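Local structure of odorant Binding Protein from Varroa destructor, form P2<1> (Varroa destructor, 7NZA) at residues K40-S44 / L45-D49. The protein probably binds and carries small odorant molecules of the mite in a wide open internal cavity. Sequence-based numbering, arbitrary orientation.
Sequences KCLQS and LPLPD
The amide of L45 turns back onto the carbonyl of C41, with L45 N 2.9 Å from C41 O. The donor lies in the carbonyl plane, at a C=O...N angle of 155°, but the N-H is bent, 133° at the hydrogen. C41 O also accepts from S44 N, so two amides grip this one oxygen. A second, weak bond runs from L45 N to L42 O at 3.3 Å. The carbonyl of L42 then meets P46, whose nitrogen carries no hydrogen. P46 CA offers a C-H contact instead, 3.6 Å from L42 O. The P46 ring also abuts the backbone of S44, with CD 3.3 Å from S44 C. A proline here cannot donate the next helical bond, and the chain leaves the helix in an extended form through P46, L47 and P48.

The L45 side chain folds back over the last turn. Its CG is anti to its own carbonyl carbon (chi1 -58°), which brings CG to 3.6 Å from C41 O, while CD2 lies near S44 O. L42 reaches forward with one methyl, CD2, 3.6 Å from L45 O. L42 CD2 also packs loosely on L47 CG, at 4.4 Å.

This is the exit of helix 28-44 into the loop before helix 55-72. L45 lies on S64 and C68 of that helix, its carbonyl accepts from H61, and C41 is disulfide-bonded to C68. Cutting L45 back to an alanine would probably open a gap against S64 and C68 and thin the cover over the C41 carbonyl. V15 of the second subunit packs on L42 and L47. E17 of that subunit accepts a hydrogen bond from L47 N and its K144 gives one to L47 O, so helix end and exit loop belong to the dimer interface.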
loop_
_atom_site.group_PDB
_atom_site.type_symbol
_atom_site.label_atom_id
_atom_site.label_comp_id
_atom_site.label_asym_id
_atom_site.label_seq_id
_atom_site.Cartn_x
_atom_site.Cartn_y
_atom_site.Cartn_z
ATOM N N LYS A 40 2.252 15.597 3.592
ATOM C CA LYS A 40 1.935 16.963 3.933
ATOM C C LYS A 40 0.505 17.065 4.437
ATOM O O LYS A 40 0.241 17.767 5.446
ATOM C CB LYS A 40 2.186 17.913 2.784
ATOM C CG LYS A 40 1.956 19.383 3.140
ATOM N N CYS A 41 -0.466 16.428 3.767
ATOM C CA CYS A 41 -1.848 16.412 4.245
ATOM C C CYS A 41 -1.947 15.919 5.687
ATOM O O CYS A 41 -2.684 16.448 6.459
ATOM C CB CYS A 41 -2.693 15.551 3.296
ATOM S SG CYS A 41 -2.974 16.293 1.695
ATOM N N LEU A 42 -1.199 14.837 5.985
ATOM C CA LEU A 42 -1.242 14.281 7.356
ATOM C C LEU A 42 -0.736 15.276 8.407
ATOM O O LEU A 42 -1.127 15.140 9.594
ATOM C CB LEU A 42 -0.371 13.014 7.402
ATOM C CG LEU A 42 -0.953 11.792 6.773
ATOM C CD1 LEU A 42 0.060 10.643 6.937
ATOM C CD2 LEU A 42 -2.309 11.400 7.383
ATOM N N GLN A 43 0.082 16.215 8.058
ATOM C CA GLN A 43 0.524 17.231 9.032
ATOM C C GLN A 43 -0.671 18.023 9.540
ATOM O O GLN A 43 -0.726 18.345 10.739
ATOM C CB GLN A 43 1.518 18.156 8.453
ATOM C CG GLN A 43 2.783 17.425 8.155
ATOM C CD GLN A 43 3.786 18.427 7.673
ATOM O OE1 GLN A 43 3.464 19.606 7.511
ATOM N NE2 GLN A 43 4.990 17.952 7.453
ATOM N N SER A 44 -1.646 18.257 8.693
ATOM C CA SER A 44 -2.841 19.022 9.093
ATOM C C SER A 44 -3.973 18.124 9.516
ATOM O O SER A 44 -4.912 18.597 10.143
ATOM C CB SER A 44 -3.292 19.858 7.973
ATOM O OG SER A 44 -2.312 20.884 7.658
ATOM N N LEU A 45 -3.942 16.868 9.078
ATOM C CA LEU A 45 -5.015 15.917 9.294
ATOM C C LEU A 45 -4.379 14.698 9.970
ATOM O O LEU A 45 -4.252 13.620 9.381
ATOM C CB LEU A 45 -5.649 15.516 7.956
ATOM C CG LEU A 45 -6.214 16.652 7.121
ATOM C CD1 LEU A 45 -6.461 16.246 5.682
ATOM C CD2 LEU A 45 -7.495 17.158 7.745
ATOM N N PRO A 46 -3.944 14.805 11.234
ATOM C CA PRO A 46 -3.383 13.639 11.930
ATOM C C PRO A 46 -4.356 12.460 11.961
ATOM O O PRO A 46 -5.532 12.554 12.027
ATOM C CB PRO A 46 -3.018 14.138 13.340
ATOM C CG PRO A 46 -2.955 15.669 13.199
ATOM C CD PRO A 46 -3.859 16.031 12.065
ATOM N N LEU A 47 -3.786 11.269 11.919
ATOM C CA LEU A 47 -4.596 10.041 11.986
ATOM C C LEU A 47 -5.319 9.911 13.313
ATOM O O LEU A 47 -4.753 10.206 14.380
ATOM C CB LEU A 47 -3.660 8.838 11.857
ATOM C CG LEU A 47 -3.370 8.467 10.434
ATOM C CD1 LEU A 47 -2.078 7.647 10.412
ATOM C CD2 LEU A 47 -4.469 7.696 9.735
ATOM N N PRO A 48 -6.569 9.426 13.302
ATOM C CA PRO A 48 -7.262 9.176 14.549
ATOM C C PRO A 48 -6.553 8.103 15.377
ATOM O O PRO A 48 -5.868 7.247 14.834
ATOM C CB PRO A 48 -8.628 8.680 14.057
ATOM C CG PRO A 48 -8.799 9.223 12.671
ATOM C CD PRO A 48 -7.409 9.203 12.100
ATOM N N ASP A 49 -6.725 8.213 16.674
ATOM C CA ASP A 49 -6.135 7.258 17.664
ATOM C C ASP A 49 -6.849 5.938 17.478
ATOM O O ASP A 49 -8.012 5.890 17.810
ATOM C CB ASP A 49 -6.332 7.777 19.082
ATOM C CG ASP A 49 -5.802 6.880 20.203
ATOM O OD1 ASP A 49 -5.382 5.754 19.888
ATOM O OD2 ASP A 49 -5.819 7.341 21.341
#